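Local coordinates for odorant-binding protein 1F (Rattus norvegicus, PDB 3FIQ) that probably binds a wide variety of chemical odorants, as a secreted lipocalin found in nasal epithelium, at residues A[35-39]-A[147-153]; A[95-101]-A[115-121]; A[24-28]-A[104-110]. All blocks are in the same frame, centred on the assembly; numbering follows the deposited sequence.

Contact 1. Residues A[35-39]-A[147-153]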
loop_
_atom_site.group_PDB
_atom_site.type_symbol
_atom_site.label_atom_id
_atom_site.label_comp_id
_atom_site.label_asym_id
_atom_site.label_seq_id
_atom_site.Cartn_x
_atom_site.Cartn_y
_atom_site.Cartn_z
ATOM N N LEU A 35 -3.487 6.003 -7.097
ATOM C CA LEU A 35 -2.917 5.224 -6.013
ATOM C C LEU A 35 -3.933 4.332 -5.266
ATOM O O LEU A 35 -3.593 3.810 -4.160
ATOM C CB LEU A 35 -2.159 6.174 -5.064
ATOM C CG LEU A 35 -1.131 7.097 -5.724
ATOM C CD1 LEU A 35 -0.423 7.960 -4.686
ATOM C CD2 LEU A 35 -0.148 6.261 -6.526
ATOM N N ARG A 36 -5.127 4.204 -5.797
ATOM C CA ARG A 36 -6.135 3.347 -5.123
ATOM C C ARG A 36 -5.892 1.911 -5.563
ATOM O O ARG A 36 -6.603 1.366 -6.411
ATOM C CB ARG A 36 -7.539 3.762 -5.453
ATOM C CG ARG A 36 -8.615 3.082 -4.643
ATOM C CD ARG A 36 -9.961 3.529 -5.022
ATOM N NE ARG A 36 -11.031 2.864 -4.227
ATOM C CZ ARG A 36 -11.540 3.337 -3.075
ATOM N NH1 ARG A 36 -11.119 4.472 -2.521
ATOM N NH2 ARG A 36 -12.594 2.680 -2.517
ATOM N N ALA A 37 -4.904 1.302 -4.914
ATOM C CA ALA A 37 -4.408 -0.000 -5.320
ATOM C C ALA A 37 -5.001 -1.081 -4.467
ATOM O O ALA A 37 -4.847 -1.057 -3.211
ATOM C CB ALA A 37 -2.932 -0.046 -5.111
ATOM N N TYR A 38 -5.666 -2.013 -5.143
ATOM C CA TYR A 38 -6.279 -3.202 -4.494
ATOM C C TYR A 38 -5.246 -4.339 -4.626
ATOM O O TYR A 38 -5.105 -4.951 -5.698
ATOM C CB TYR A 38 -7.550 -3.597 -5.170
ATOM C CG TYR A 38 -8.715 -2.629 -5.037
ATOM C CD1 TYR A 38 -8.827 -1.503 -5.871
ATOM C CD2 TYR A 38 -9.702 -2.826 -4.060
ATOM C CE1 TYR A 38 -9.931 -0.609 -5.706
ATOM C CE2 TYR A 38 -10.764 -1.971 -3.916
ATOM C CZ TYR A 38 -10.868 -0.856 -4.744
ATOM O OH TYR A 38 -11.941 0.008 -4.636
ATOM N N PHE A 39 -4.470 -4.567 -3.559
ATOM C CA PHE A 39 -3.400 -5.579 -3.659
ATOM C C PHE A 39 -4.003 -6.908 -4.011
ATOM O O PHE A 39 -5.140 -7.226 -3.655
ATOM C CB PHE A 39 -2.656 -5.694 -2.311
ATOM C CG PHE A 39 -1.486 -4.688 -2.172
ATOM C CD1 PHE A 39 -1.505 -3.435 -2.753
ATOM C CD2 PHE A 39 -0.399 -5.002 -1.398
ATOM C CE1 PHE A 39 -0.413 -2.530 -2.614
ATOM C CE2 PHE A 39 0.655 -4.092 -1.252
ATOM C CZ PHE A 39 0.633 -2.872 -1.832
ATOM N N GLN A 147 -9.766 5.698 3.213
ATOM C CA GLN A 147 -10.597 4.890 2.316
ATOM C C GLN A 147 -10.552 3.441 2.754
ATOM O O GLN A 147 -9.496 2.870 2.940
ATOM C CB GLN A 147 -9.955 4.930 0.899
ATOM C CG GLN A 147 -9.704 6.295 0.369
ATOM C CD GLN A 147 -10.969 7.093 0.038
ATOM O OE1 GLN A 147 -11.832 6.608 -0.668
ATOM N NE2 GLN A 147 -11.071 8.345 0.579
ATOM N N HIS A 148 -11.724 2.853 2.985
ATOM C CA HIS A 148 -11.900 1.451 3.258
ATOM C C HIS A 148 -12.178 0.785 1.945
ATOM O O HIS A 148 -13.191 1.063 1.304
ATOM C CB HIS A 148 -13.091 1.308 4.160
ATOM C CG HIS A 148 -13.377 -0.081 4.622
ATOM N ND1 HIS A 148 -14.663 -0.496 4.879
ATOM C CD2 HIS A 148 -12.570 -1.114 4.959
ATOM C CE1 HIS A 148 -14.646 -1.749 5.308
ATOM N NE2 HIS A 148 -13.378 -2.141 5.411
ATOM N N LEU A 149 -11.296 -0.080 1.508
ATOM C CA LEU A 149 -11.394 -0.709 0.201
ATOM C C LEU A 149 -12.147 -2.031 0.187
ATOM O O LEU A 149 -12.528 -2.509 -0.912
ATOM C CB LEU A 149 -10.011 -0.890 -0.462
ATOM C CG LEU A 149 -9.557 0.292 -1.343
ATOM C CD1 LEU A 149 -9.477 1.590 -0.540
ATOM C CD2 LEU A 149 -8.260 0.020 -1.994
ATOM N N VAL A 150 -12.356 -2.668 1.323
ATOM C CA VAL A 150 -12.937 -4.001 1.323
ATOM C C VAL A 150 -14.254 -4.116 0.572
ATOM O O VAL A 150 -14.432 -5.057 -0.243
ATOM C CB VAL A 150 -13.043 -4.537 2.745
ATOM C CG1 VAL A 150 -13.836 -5.840 2.774
ATOM C CG2 VAL A 150 -11.648 -4.704 3.325
ATOM N N PRO A 151 -15.173 -3.160 0.770
ATOM C CA PRO A 151 -16.481 -3.345 0.115
ATOM C C PRO A 151 -16.515 -3.257 -1.384
ATOM O O PRO A 151 -17.419 -3.772 -2.024
ATOM C CB PRO A 151 -17.308 -2.187 0.672
ATOM C CG PRO A 151 -16.626 -1.825 1.948
ATOM C CD PRO A 151 -15.193 -1.987 1.669
ATOM N N THR A 152 -15.494 -2.675 -1.967
ATOM C CA THR A 152 -15.353 -2.596 -3.432
ATOM C C THR A 152 -14.244 -3.479 -4.002
ATOM O O THR A 152 -13.881 -3.361 -5.169
ATOM C CB THR A 152 -15.112 -1.156 -3.892
ATOM O OG1 THR A 152 -13.986 -0.567 -3.272
ATOM C CG2 THR A 152 -16.296 -0.277 -3.537
ATOM N N ASP A 153 -13.684 -4.374 -3.187
ATOM C CA ASP A 153 -12.607 -5.241 -3.651
ATOM C C ASP A 153 -13.223 -6.454 -4.280
ATOM O O ASP A 153 -13.681 -7.416 -3.595
ATOM C CB ASP A 153 -11.743 -5.638 -2.460
ATOM C CG ASP A 153 -10.552 -6.532 -2.876
ATOM O OD1 ASP A 153 -10.560 -6.995 -4.018
ATOM O OD2 ASP A 153 -9.696 -6.814 -2.040
HETATM O O HOH W 1 -13.342 3.769 0.012
HETATM O O HOH W 2 -7.186 -5.657 -2.506
#

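Contact 2. Residues A[95-101]-A[115-121]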
loop_
_atom_site.group_PDB
_atom_site.type_symbol
_atom_site.label_atom_id
_atom_site.label_comp_id
_atom_site.label_asym_id
_atom_site.label_seq_id
_atom_site.Cartn_x
_atom_site.Cartn_y
_atom_site.Cartn_z
ATOM N N ASP A 95 1.871 -11.083 11.316
ATOM C CA ASP A 95 1.846 -12.144 10.310
ATOM C C ASP A 95 0.764 -11.913 9.256
ATOM O O ASP A 95 0.924 -12.359 8.109
ATOM C CB ASP A 95 1.718 -13.546 10.924
ATOM C CG ASP A 95 0.414 -13.744 11.624
ATOM O OD1 ASP A 95 0.245 -13.133 12.690
ATOM O OD2 ASP A 95 -0.442 -14.511 11.114
ATOM N N ASP A 96 -0.308 -11.199 9.605
ATOM C CA ASP A 96 -1.413 -11.057 8.646
ATOM C C ASP A 96 -1.811 -9.627 8.283
ATOM O O ASP A 96 -2.740 -9.444 7.527
ATOM C CB ASP A 96 -2.643 -11.883 9.065
ATOM C CG ASP A 96 -3.146 -11.497 10.393
ATOM O OD1 ASP A 96 -2.708 -10.455 10.877
ATOM O OD2 ASP A 96 -3.974 -12.226 10.963
ATOM N N ILE A 97 -1.037 -8.639 8.723
ATOM C CA ILE A 97 -1.295 -7.224 8.454
ATOM C C ILE A 97 0.051 -6.532 8.288
ATOM O O ILE A 97 0.931 -6.719 9.097
ATOM C CB ILE A 97 -2.083 -6.562 9.599
ATOM C CG1 ILE A 97 -3.479 -7.181 9.766
ATOM C CG2 ILE A 97 -2.092 -5.066 9.398
ATOM C CD1 ILE A 97 -4.413 -6.863 8.629
ATOM N N ILE A 98 0.201 -5.713 7.253
ATOM C CA ILE A 98 1.328 -4.818 7.034
ATOM C C ILE A 98 0.839 -3.431 6.818
ATOM O O ILE A 98 -0.072 -3.229 6.000
ATOM C CB ILE A 98 2.199 -5.271 5.857
ATOM C CG1 ILE A 98 2.773 -6.645 6.171
ATOM C CG2 ILE A 98 3.342 -4.260 5.608
ATOM C CD1 ILE A 98 3.604 -7.244 5.029
ATOM N N PHE A 99 1.359 -2.471 7.568
ATOM C CA PHE A 99 1.203 -1.047 7.261
ATOM C C PHE A 99 2.392 -0.510 6.457
ATOM O O PHE A 99 3.521 -0.574 6.951
ATOM C CB PHE A 99 1.124 -0.208 8.523
ATOM C CG PHE A 99 -0.116 -0.408 9.403
ATOM C CD1 PHE A 99 -1.108 -1.380 9.172
ATOM C CD2 PHE A 99 -0.322 0.491 10.427
ATOM C CE1 PHE A 99 -2.184 -1.487 10.001
ATOM C CE2 PHE A 99 -1.409 0.361 11.267
ATOM C CZ PHE A 99 -2.312 -0.605 11.072
ATOM N N PHE A 100 2.201 -0.087 5.215
ATOM C CA PHE A 100 3.220 0.517 4.391
ATOM C C PHE A 100 3.049 2.019 4.397
ATOM O O PHE A 100 1.971 2.536 4.399
ATOM C CB PHE A 100 3.062 0.096 2.916
ATOM C CG PHE A 100 3.458 -1.333 2.632
ATOM C CD1 PHE A 100 4.764 -1.683 2.512
ATOM C CD2 PHE A 100 2.481 -2.304 2.392
ATOM C CE1 PHE A 100 5.130 -2.980 2.180
ATOM C CE2 PHE A 100 2.863 -3.620 2.076
ATOM C CZ PHE A 100 4.225 -3.930 1.974
ATOM N N HIS A 101 4.164 2.735 4.359
ATOM C CA HIS A 101 4.184 4.143 4.107
ATOM C C HIS A 101 4.787 4.322 2.723
ATOM O O HIS A 101 5.766 3.654 2.359
ATOM C CB HIS A 101 5.080 4.859 5.086
ATOM C CG HIS A 101 5.123 6.322 4.872
ATOM N ND1 HIS A 101 6.206 6.959 4.302
ATOM C CD2 HIS A 101 4.244 7.294 5.187
ATOM C CE1 HIS A 101 5.965 8.254 4.243
ATOM N NE2 HIS A 101 4.789 8.484 4.772
ATOM N N ILE A 115 -0.443 6.010 3.649
ATOM C CA ILE A 115 -0.353 4.817 4.450
ATOM C C ILE A 115 -1.330 3.834 3.837
ATOM O O ILE A 115 -2.487 4.153 3.624
ATOM C CB ILE A 115 -0.571 5.016 5.950
ATOM C CG1 ILE A 115 0.479 5.973 6.448
ATOM C CG2 ILE A 115 -0.537 3.613 6.683
ATOM C CD1 ILE A 115 0.168 6.426 7.956
ATOM N N LEU A 116 -0.831 2.659 3.463
ATOM C CA LEU A 116 -1.658 1.601 2.903
ATOM C C LEU A 116 -1.593 0.379 3.813
ATOM O O LEU A 116 -0.513 -0.049 4.232
ATOM C CB LEU A 116 -1.126 1.223 1.476
ATOM C CG LEU A 116 -1.948 0.119 0.804
ATOM C CD1 LEU A 116 -1.953 0.352 -0.684
ATOM C CD2 LEU A 116 -1.365 -1.213 1.012
ATOM N N VAL A 117 -2.749 -0.170 4.176
ATOM C CA VAL A 117 -2.824 -1.352 5.008
ATOM C C VAL A 117 -3.125 -2.568 4.176
ATOM O O VAL A 117 -4.201 -2.655 3.538
ATOM C CB VAL A 117 -3.965 -1.152 6.050
ATOM C CG1 VAL A 117 -4.104 -2.380 6.929
ATOM C CG2 VAL A 117 -3.730 0.056 6.929
ATOM N N ALA A 118 -2.166 -3.492 4.128
ATOM C CA ALA A 118 -2.302 -4.748 3.369
ATOM C C ALA A 118 -2.599 -5.867 4.367
ATOM O O ALA A 118 -2.088 -5.859 5.473
ATOM C CB ALA A 118 -1.023 -5.063 2.641
ATOM N N GLY A 119 -3.428 -6.785 3.951
ATOM C CA GLY A 119 -3.854 -7.863 4.828
ATOM C C GLY A 119 -3.984 -9.233 4.210
ATOM O O GLY A 119 -4.208 -9.350 3.040
ATOM N N LYS A 120 -3.938 -10.239 5.087
ATOM C CA LYS A 120 -4.314 -11.624 4.751
ATOM C C LYS A 120 -5.604 -11.984 5.410
ATOM O O LYS A 120 -5.951 -13.144 5.492
ATOM C CB LYS A 120 -3.226 -12.615 5.097
ATOM C CG LYS A 120 -1.941 -12.435 4.327
ATOM C CD LYS A 120 -0.903 -13.472 4.655
ATOM C CE LYS A 120 0.249 -13.438 3.709
ATOM N NZ LYS A 120 0.066 -13.988 2.305
ATOM N N ARG A 121 -6.315 -10.976 5.880
ATOM C CA ARG A 121 -7.650 -11.132 6.454
ATOM C C ARG A 121 -8.495 -9.889 6.045
ATOM O O ARG A 121 -7.920 -8.913 5.570
ATOM C CB ARG A 121 -7.547 -11.223 7.953
ATOM C CG ARG A 121 -6.853 -10.050 8.597
ATOM C CD ARG A 121 -6.623 -10.277 9.995
ATOM N NE ARG A 121 -7.877 -10.417 10.702
ATOM C CZ ARG A 121 -8.024 -11.177 11.775
ATOM N NH1 ARG A 121 -6.997 -11.872 12.239
ATOM N NH2 ARG A 121 -9.187 -11.238 12.369
#

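Contact 3. Residues A[24-28]-A[104-110]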
loop_
_atom_site.group_PDB
_atom_site.type_symbol
_atom_site.label_atom_id
_atom_site.label_comp_id
_atom_site.label_asym_id
_atom_site.label_seq_id
_atom_site.Cartn_x
_atom_site.Cartn_y
_atom_site.Cartn_z
ATOM N N ASP A 24 -2.626 12.254 2.016
ATOM C CA ASP A 24 -2.895 13.670 2.181
ATOM C C ASP A 24 -3.446 14.372 0.974
ATOM O O ASP A 24 -3.922 15.496 1.124
ATOM C CB ASP A 24 -1.636 14.419 2.683
ATOM C CG ASP A 24 -0.468 14.262 1.830
ATOM O OD1 ASP A 24 -0.476 13.482 0.874
ATOM O OD2 ASP A 24 0.583 14.876 2.186
ATOM N N ASN A 25 -3.449 13.741 -0.192
ATOM C CA ASN A 25 -4.111 14.213 -1.416
ATOM C C ASN A 25 -5.216 13.185 -1.712
ATOM O O ASN A 25 -4.965 12.100 -2.251
ATOM C CB ASN A 25 -3.138 14.347 -2.584
ATOM C CG ASN A 25 -2.171 15.497 -2.434
ATOM O OD1 ASN A 25 -0.933 15.343 -2.617
ATOM N ND2 ASN A 25 -2.694 16.657 -2.022
ATOM N N VAL A 26 -6.458 13.460 -1.334
ATOM C CA VAL A 26 -7.467 12.406 -1.331
ATOM C C VAL A 26 -7.805 11.904 -2.719
ATOM O O VAL A 26 -8.186 10.739 -2.874
ATOM C CB VAL A 26 -8.784 12.841 -0.582
ATOM C CG1 VAL A 26 -9.486 13.866 -1.296
ATOM C CG2 VAL A 26 -9.650 11.648 -0.298
ATOM N N GLU A 27 -7.720 12.774 -3.727
ATOM C CA GLU A 27 -8.033 12.369 -5.069
ATOM C C GLU A 27 -7.150 11.219 -5.509
ATOM O O GLU A 27 -7.527 10.447 -6.395
ATOM C CB GLU A 27 -7.924 13.532 -6.034
ATOM C CG GLU A 27 -6.584 14.000 -6.323
ATOM C CD GLU A 27 -5.990 14.957 -5.284
ATOM O OE1 GLU A 27 -6.622 15.339 -4.224
ATOM O OE2 GLU A 27 -4.864 15.360 -5.667
ATOM N N LYS A 28 -5.963 11.064 -4.901
ATOM C CA LYS A 28 -5.067 10.018 -5.337
ATOM C C LYS A 28 -5.552 8.671 -4.874
ATOM O O LYS A 28 -5.158 7.671 -5.493
ATOM C CB LYS A 28 -3.682 10.247 -4.741
ATOM C CG LYS A 28 -2.962 11.451 -5.324
ATOM C CD LYS A 28 -2.472 11.246 -6.675
ATOM C CE LYS A 28 -1.655 12.429 -7.176
ATOM N NZ LYS A 28 -1.232 12.144 -8.564
ATOM N N ASN A 104 4.658 9.196 -2.950
ATOM C CA ASN A 104 4.535 9.279 -4.442
ATOM C C ASN A 104 4.773 10.653 -4.893
ATOM O O ASN A 104 4.191 11.637 -4.367
ATOM C CB ASN A 104 3.161 8.820 -4.848
ATOM C CG ASN A 104 2.849 9.019 -6.305
ATOM O OD1 ASN A 104 2.261 10.034 -6.673
ATOM N ND2 ASN A 104 3.255 8.072 -7.172
ATOM N N VAL A 105 5.684 10.791 -5.887
ATOM C CA VAL A 105 5.903 12.069 -6.563
ATOM C C VAL A 105 5.457 11.933 -7.962
ATOM O O VAL A 105 6.033 11.176 -8.746
ATOM C CB VAL A 105 7.362 12.492 -6.489
ATOM C CG1 VAL A 105 7.565 13.812 -7.159
ATOM C CG2 VAL A 105 7.853 12.474 -5.016
ATOM N N ASP A 106 4.330 12.558 -8.269
ATOM C CA ASP A 106 3.694 12.306 -9.548
ATOM C C ASP A 106 4.401 13.002 -10.666
ATOM O O ASP A 106 5.378 13.705 -10.446
ATOM C CB ASP A 106 2.200 12.491 -9.480
ATOM C CG ASP A 106 1.717 13.919 -9.579
ATOM O OD1 ASP A 106 2.490 14.803 -9.943
ATOM O OD2 ASP A 106 0.466 14.138 -9.326
ATOM N N GLU A 107 3.986 12.708 -11.887
ATOM C CA GLU A 107 4.695 13.299 -13.047
ATOM C C GLU A 107 4.718 14.794 -13.030
ATOM O O GLU A 107 5.614 15.452 -13.631
ATOM C CB GLU A 107 4.082 12.815 -14.350
ATOM C CG GLU A 107 4.377 11.350 -14.648
ATOM C CD GLU A 107 4.113 10.958 -16.126
ATOM O OE1 GLU A 107 3.203 11.543 -16.775
ATOM O OE2 GLU A 107 4.833 10.066 -16.632
ATOM N N SER A 108 3.754 15.371 -12.347
ATOM C CA SER A 108 3.652 16.838 -12.308
ATOM C C SER A 108 4.420 17.410 -11.175
ATOM O O SER A 108 4.497 18.634 -11.035
ATOM C CB SER A 108 2.212 17.311 -12.185
ATOM O OG SER A 108 1.715 17.084 -10.874
ATOM N N GLY A 109 5.008 16.543 -10.367
ATOM C CA GLY A 109 5.795 16.986 -9.227
ATOM C C GLY A 109 5.052 17.033 -7.886
ATOM O O GLY A 109 5.641 17.352 -6.867
ATOM N N LYS A 110 3.789 16.691 -7.888
ATOM C CA LYS A 110 2.973 16.760 -6.700
ATOM C C LYS A 110 3.367 15.584 -5.801
ATOM O O LYS A 110 3.429 14.426 -6.229
ATOM C CB LYS A 110 1.502 16.677 -7.052
ATOM C CG LYS A 110 0.549 16.791 -5.870
ATOM C CD LYS A 110 -0.901 16.538 -6.272
ATOM C CE LYS A 110 -1.648 17.803 -6.595
ATOM N NZ LYS A 110 -3.090 17.695 -6.106
HETATM O O HOH W 3 0.164 9.722 -8.541
#

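Contact 1. Residues A[35-39]-A[147-153]
In this lipocalin β-barrel, residues 35-39 lead into strand 38-44, while 147-153 hold the short strand 147-148 and the turn that follows it. Strand 14-23 pairs with both, and the side chains of R36 and Y38 reach across to the second segment. R36 NH1 donates to Q147 OE1 (2.9 Å) and to the carbonyl of V29. R36 NH2 donates to water 1 (2.9 Å), which in turn donates to Q147 OE1 (3.3 Å) and H148 O (3.0 Å), so a single water ties the guanidinium to this edge of the sheet. The Q147 amide is used at both ends, since NE2 bonds the carbonyl of N145. L149 packs against R36 and Y38: its CD2 lies 3.7 Å from the centroid of the Y38 ring and over its face, a CH-π contact, and its CD1 lies over a face of the guanidinium. The phenol of Y38 is satisfied by T152, with OH and OG1 2.5 Å apart, and also accepts a weak bond from R36 NH2 (3.5 Å). Among backbone groups, T18 takes up A37 O and F39 N, and water 2 donates to both F39 O and D153 OD2, at 2.8 Å each.

Contact 2. Residues A[95-101]-A[115-121]
Strands 97-101 and 115-119 form an antiparallel β-hairpin whose two faces are filled differently. Backbone bonds set the register: I98 N to A118 O (2.9 Å), A118 N to I98 O (2.8 Å), and the reciprocal bonds of F100 with L116. On one face the F100 ring turns its edge to the small A118, CE2 to CB 4.2 Å, while its CD2 meets CD2 of L116 at the same distance. On the other, the V117 side chain packs between I97 and F99, its CG1 touching F99 CE1 at 3.7 Å and I97 CG2 at 4.2 Å. G119 leaves a hollow that I97 occupies, with CD1 4.0 Å from G119 CA; a β-carbon there would crowd it. Beyond the strands, D96 OD2 and R121 NH1 form a salt bridge whose hydrogen bond is long and weak (3.3 Å); R121 NH2 pairs with D123. The I98-F100-L116-A118 face looks into the barrel, towards W16, F39, M42 and V90, whereas I97, F99, I115 and V117 pack outside beneath helix 126-138.

Contact 3. Residues A[24-28]-A[104-110]
This is a surface contact between two loops, made by salt bridges: residues 24-28 belong to the long loop that joins strands 14-23 and 38-44, whereas segment 104-110 forms the end of strand 97-105 and the tight turn leading to strand 111-119. In a lipocalin both connections lie at the open end of the barrel. Only 208 Å² is buried, and the backbones stay well apart, with CA atoms no closer than 9.2 Å (N25 to K110), so long side chains bridge the gap. K28 extends its NZ to D106 OD2 (2.7 Å), and K110 sends NZ back to E27 OE2 (3.0 Å). The aliphatic parts of the two lysines approach, K28 CE lying 4.3 Å from K110 CD. Water 3 extends the network, accepting from K28 NZ and donating to N104 OD1, at 2.8 Å each; the amide nitrogen of N104 is held by N86 and S83.

D106 is the hub because its two carboxylate oxygens do different work. While OD2 faces K28, OD1 organises the hairpin turn, accepting from S108 N (2.8 Å, an Asx turn), S108 OG (2.6 Å) and K110 N (3.1 Å). The turn, D106 to G109, is of type I, closed by G109 N to D106 O (2.9 Å), and G109, its fourth residue, has positive phi, where a β-carbon would strike the preceding carbonyl. Two oppositely directed salt bridges with so little apolar burial imply that these loops are matched mainly by charge, with the carboxylate that meets K28 held in place by its own turn.

In the fold
Contacts 1 and 2, with centres about 12 Å apart, meet at F39, whose CE1 lies 3.8 Å from L116 CD1 and whose CE2 lies 4.0 Å from F100 CE2. These side chains face the barrel interior and, as in other lipocalins, probably help line the odorant cavity. Contact 3 lies about 18 Å from contact 1 between centres, yet the loop 24-37 brings them together: L35 N is 2.9 Å from K28 O, and L35 CD1 is 3.7 Å from N104 CB. Contacts 2 and 3 share strand 97-105 but lie on opposite sides of the chain's centre, with centres about 21 Å apart, so the same hairpin serves the barrel wall and its open end.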